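Local coordinates for penicillin-binding protein activator LpoB (Salmonella enterica subsp. enterica serovar Typhimurium, PDB 4Q6V), which probably regulates peptidoglycan synthesis as an outer-membrane lipoprotein that interacts with penicillin-binding protein 1B and is essential for that synthase to function, at residues A[23-28]-A[94-99]; A[99-104]-A[116-121]. All blocks are in the same frame, centred on the assembly; numbering follows the deposited sequence.

Contact 1. Residues A[23-28]-A[94-99]; sequences GSVLLV and VGAQYV
Val-25 O takes two backbone N-H groups of residues 94-99. Gln-97 N gives the shorter bond, at 3.0 Å, and Tyr-98 N adds a weak one. The return bond runs from Leu-27 N to Tyr-98 O. These bonds start the parallel pairing of strands 25-35 and 98-106 in the mixed sheet of the LpoB C-terminal domain. Leu-26 pairs with Tyr-98 on one face, Leu-27 with Val-99 on the other.

On the first face, Leu-26 CD1 packs against Tyr-98 CB at 3.6 Å, and the two side chains cross at about a right angle. The Tyr-98 ring carries Gln-97 CG above one face, offset toward the rim. Ser-24 OG reaches the ring edge in plane, 3.2 Å from Tyr-98 CE2. A chi1 of 50° turns this OG to the side where both N and C of Ser-24 flank it. On the other face, Leu-27 CB and Val-99 CG2 are 4.1 Å apart, the two side chains running alongside in the same direction. Leu-27 CB also meets Ala-96 CB at 4.0 Å. Val-25 CB lies 3.6 Å from Gly-95 O, where the chain leaves helix 84-94 with positive phi.

Outside the two segments, Thr-21 O bonds Ser-24 OG, while Gly-19 O and Thr-21 N bond Tyr-98 OH. Both hydroxyls are thus tied to the loop before strand 25-35. Leu-52 of helix 41-54 and the loop residue Phe-58 pack on Leu-26, and Ile-90 of helix 84-94 packs on Leu-27, so helices back both faces.

At the start of the pairing a water bridges the two segments. It accepts from Val-25 N at 2.9 Å and donates to Gln-97 OE1 at 3.0 Å.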
# COMPACT_ATOMS: atom_id res chain seq x y z
N GLY A 23 2.15 -3.38 -14.76
CA GLY A 23 3.31 -2.78 -15.31
C GLY A 23 3.31 -1.27 -15.11
O GLY A 23 4.19 -0.58 -15.62
N SER A 24 2.31 -0.75 -14.41
CA SER A 24 2.19 0.70 -14.17
C SER A 24 2.92 1.07 -12.88
O SER A 24 3.47 0.20 -12.18
CB SER A 24 0.72 1.12 -14.16
OG SER A 24 0.03 0.28 -13.29
N VAL A 25 3.01 2.37 -12.62
CA VAL A 25 3.79 2.85 -11.50
C VAL A 25 2.82 2.91 -10.32
O VAL A 25 1.74 3.55 -10.35
CB VAL A 25 4.40 4.20 -11.80
CG1 VAL A 25 5.26 4.68 -10.63
CG2 VAL A 25 5.22 4.16 -13.11
N LEU A 26 3.22 2.26 -9.24
CA LEU A 26 2.34 2.09 -8.07
C LEU A 26 3.08 2.61 -6.86
O LEU A 26 4.19 2.20 -6.59
CB LEU A 26 1.90 0.64 -7.95
CG LEU A 26 1.23 0.28 -6.61
CD1 LEU A 26 -0.19 0.82 -6.50
CD2 LEU A 26 1.25 -1.23 -6.49
N LEU A 27 2.46 3.53 -6.12
CA LEU A 27 2.90 3.92 -4.82
C LEU A 27 2.30 3.07 -3.70
O LEU A 27 1.11 3.10 -3.45
CB LEU A 27 2.60 5.41 -4.60
CG LEU A 27 2.95 6.00 -3.24
CD1 LEU A 27 4.33 5.59 -2.82
CD2 LEU A 27 2.77 7.51 -3.18
N VAL A 28 3.15 2.33 -3.01
CA VAL A 28 2.69 1.40 -1.96
C VAL A 28 2.85 2.05 -0.58
O VAL A 28 3.96 2.20 -0.07
CB VAL A 28 3.53 0.09 -1.96
CG1 VAL A 28 3.11 -0.83 -0.82
CG2 VAL A 28 3.37 -0.60 -3.28
N VAL A 94 5.89 12.00 -8.05
CA VAL A 94 6.72 10.83 -8.38
C VAL A 94 6.27 10.08 -9.63
O VAL A 94 6.91 9.09 -10.03
CB VAL A 94 6.80 9.83 -7.21
CG1 VAL A 94 7.47 10.52 -6.02
CG2 VAL A 94 5.43 9.25 -6.80
N GLY A 95 5.15 10.50 -10.20
CA GLY A 95 4.62 9.89 -11.40
C GLY A 95 3.82 8.59 -11.23
O GLY A 95 3.75 7.74 -12.12
N ALA A 96 3.17 8.42 -10.08
CA ALA A 96 2.44 7.17 -9.80
C ALA A 96 1.04 7.26 -10.35
O ALA A 96 0.40 8.33 -10.24
CB ALA A 96 2.43 6.94 -8.31
N GLN A 97 0.57 6.19 -10.97
CA GLN A 97 -0.81 6.10 -11.46
C GLN A 97 -1.79 5.65 -10.37
O GLN A 97 -2.97 6.04 -10.37
CB GLN A 97 -0.84 5.15 -12.66
CG GLN A 97 -2.20 5.04 -13.36
CD GLN A 97 -2.18 4.11 -14.58
OE1 GLN A 97 -1.11 3.63 -15.01
NE2 GLN A 97 -3.34 3.87 -15.16
N TYR A 98 -1.30 4.84 -9.43
CA TYR A 98 -2.07 4.32 -8.34
C TYR A 98 -1.42 4.53 -6.99
O TYR A 98 -0.19 4.61 -6.87
CB TYR A 98 -2.31 2.82 -8.53
CG TYR A 98 -2.90 2.38 -9.85
CD1 TYR A 98 -4.27 2.47 -10.09
CD2 TYR A 98 -2.10 1.86 -10.84
CE1 TYR A 98 -4.81 2.05 -11.30
CE2 TYR A 98 -2.62 1.45 -12.04
CZ TYR A 98 -3.97 1.53 -12.27
OH TYR A 98 -4.46 1.12 -13.49
N VAL A 99 -2.28 4.64 -5.97
CA VAL A 99 -1.83 4.54 -4.59
C VAL A 99 -2.50 3.37 -3.90
O VAL A 99 -3.75 3.20 -3.96
CB VAL A 99 -2.08 5.85 -3.80
CG1 VAL A 99 -1.89 5.63 -2.33
CG2 VAL A 99 -1.15 6.94 -4.26
O HOH W 1 1.77 4.30 -14.46

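Contact 2. Residues A[99-104]-A[116-121]; sequences VLYSSA and QLMLVQ
Gln-116 pairs with Tyr-101 through two backbone bonds, Gln-116 N to Tyr-101 O and Tyr-101 N to Gln-116 O, each 2.8 Å. Gln-116 O also has Leu-100 CD1 close by at 3.3 Å. The Gln-116 side chain is extended beyond CG, and its NE2 lies 4.1 Å from Tyr-101 CB.

Leu-117 faces Leu-100 in a non-hydrogen-bonded pair. Its CD1 touches Leu-100 CB at 4.1 Å, on the face where Leu-52 of helix 41-54 covers Leu-100.

This is the antiparallel hairpin of strands 98-106 and 112-119, within the mixed sheet. Met-118, a selenomethionine, forms the next hydrogen-bonded pair with Val-99. Met-118 N meets Val-99 O at 2.7 Å, almost straight at 179°. The Met-118 chain is extended to SE and bends at chi3, 85°, which places CE beside Val-99 CB. SE lies at the edge of the Tyr-101 ring, 5.3 Å from its centroid, a Met-aromatic contact. One ring face carries Val-99 CG1, offset toward the rim. Tyr-101 OH is buried here and has no polar partner in the model.

Beyond the strand, Val-120 CG2 packs on Val-99 CG2 at 4.0 Å, and Ala-91 of helix 84-94 touches both valines.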
# COMPACT_ATOMS: atom_id res chain seq x y z
N VAL A 99 -2.28 4.64 -5.97
CA VAL A 99 -1.83 4.54 -4.59
C VAL A 99 -2.50 3.37 -3.90
O VAL A 99 -3.75 3.20 -3.96
CB VAL A 99 -2.08 5.85 -3.80
CG1 VAL A 99 -1.89 5.63 -2.33
CG2 VAL A 99 -1.15 6.94 -4.26
N LEU A 100 -1.69 2.57 -3.21
CA LEU A 100 -2.23 1.45 -2.43
C LEU A 100 -2.17 1.71 -0.93
O LEU A 100 -1.06 1.87 -0.38
CB LEU A 100 -1.56 0.14 -2.83
CG LEU A 100 -2.07 -1.12 -2.11
CD1 LEU A 100 -3.51 -1.39 -2.42
CD2 LEU A 100 -1.23 -2.29 -2.58
N TYR A 101 -3.34 1.78 -0.32
CA TYR A 101 -3.40 1.81 1.13
C TYR A 101 -3.65 0.43 1.70
O TYR A 101 -4.41 -0.32 1.12
CB TYR A 101 -4.47 2.78 1.58
CG TYR A 101 -4.42 4.17 0.98
CD1 TYR A 101 -3.64 5.18 1.55
CD2 TYR A 101 -5.23 4.49 -0.12
CE1 TYR A 101 -3.63 6.46 1.02
CE2 TYR A 101 -5.24 5.78 -0.64
CZ TYR A 101 -4.44 6.75 -0.06
OH TYR A 101 -4.42 8.02 -0.61
N SER A 102 -3.03 0.13 2.84
CA SER A 102 -3.31 -1.08 3.61
C SER A 102 -3.13 -0.88 5.12
O SER A 102 -2.37 -0.01 5.60
CB SER A 102 -2.44 -2.23 3.05
OG SER A 102 -1.09 -1.95 3.22
N SER A 103 -3.86 -1.68 5.89
CA SER A 103 -3.79 -1.60 7.34
C SER A 103 -4.23 -2.89 7.96
O SER A 103 -5.04 -3.56 7.35
CB SER A 103 -4.67 -0.47 7.90
OG SER A 103 -6.03 -0.86 7.79
N ALA A 104 -3.67 -3.20 9.14
CA ALA A 104 -4.03 -4.35 9.94
C ALA A 104 -4.75 -3.86 11.20
O ALA A 104 -4.29 -2.93 11.84
CB ALA A 104 -2.82 -5.20 10.31
N GLN A 116 -6.88 -0.91 -0.10
CA GLN A 116 -7.62 -0.14 -1.07
C GLN A 116 -6.72 0.50 -2.13
O GLN A 116 -5.64 1.01 -1.81
CB GLN A 116 -8.40 0.92 -0.33
CG GLN A 116 -8.89 0.47 1.04
CD GLN A 116 -9.13 1.68 1.87
OE1 GLN A 116 -10.09 2.41 1.58
NE2 GLN A 116 -8.27 1.89 2.86
N LEU A 117 -7.16 0.45 -3.38
CA LEU A 117 -6.38 1.00 -4.49
C LEU A 117 -7.00 2.25 -5.07
O LEU A 117 -8.12 2.21 -5.65
CB LEU A 117 -6.21 -0.05 -5.58
CG LEU A 117 -5.30 0.34 -6.73
CD1 LEU A 117 -3.85 0.33 -6.27
CD2 LEU A 117 -5.54 -0.61 -7.88
N MSE A 118 -6.26 3.36 -4.98
CA MSE A 118 -6.75 4.67 -5.41
C MSE A 118 -6.16 5.03 -6.74
O MSE A 118 -4.94 5.05 -6.94
CB MSE A 118 -6.45 5.72 -4.32
CG MSE A 118 -6.81 7.09 -4.80
SE MSE A 118 -6.76 8.39 -3.35
CE MSE A 118 -4.84 8.76 -3.47
N LEU A 119 -7.00 5.34 -7.71
CA LEU A 119 -6.57 6.01 -8.96
C LEU A 119 -6.16 7.45 -8.72
O LEU A 119 -6.97 8.26 -8.26
CB LEU A 119 -7.68 5.95 -10.00
CG LEU A 119 -7.33 6.33 -11.45
CD1 LEU A 119 -6.46 5.24 -12.09
CD2 LEU A 119 -8.61 6.54 -12.27
N VAL A 120 -4.88 7.77 -9.00
CA VAL A 120 -4.33 9.07 -8.67
C VAL A 120 -5.04 10.20 -9.43
O VAL A 120 -5.49 11.18 -8.85
CB VAL A 120 -2.79 9.13 -8.90
CG1 VAL A 120 -2.26 10.55 -8.81
CG2 VAL A 120 -2.09 8.24 -7.88
N GLN A 121 -5.16 10.00 -10.73
CA GLN A 121 -5.81 10.96 -11.60
C GLN A 121 -7.06 11.60 -11.00
O GLN A 121 -7.23 12.82 -11.07
CB GLN A 121 -6.12 10.29 -12.95
CG GLN A 121 -6.90 11.18 -13.91
CD GLN A 121 -6.00 12.12 -14.65
OE1 GLN A 121 -5.90 12.02 -15.88
NE2 GLN A 121 -5.35 13.02 -13.92

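Contacts 1 and 2 lie side by side in one mixed sheet, their centres 10 Å apart. They share strand 98-106 and meet at Val-99. That strand is parallel to strand 25-35 in contact 1 and antiparallel to strand 112-119 in contact 2. Along the chain they come in series: contact 1 closes across 65 residues, over half of them helical, and contact 2 then opens in a short hairpin. Probable backbone bonds join them, from Leu-100 N to Leu-27 O and from Val-120 N to Gln-97 O, each 2.9 Å. Helix 84-94 packs against both contacts on one face of the sheet, helix 41-54 on the other. Both are largely buried; strand 98-106 joins the sheet's parallel and antiparallel parts.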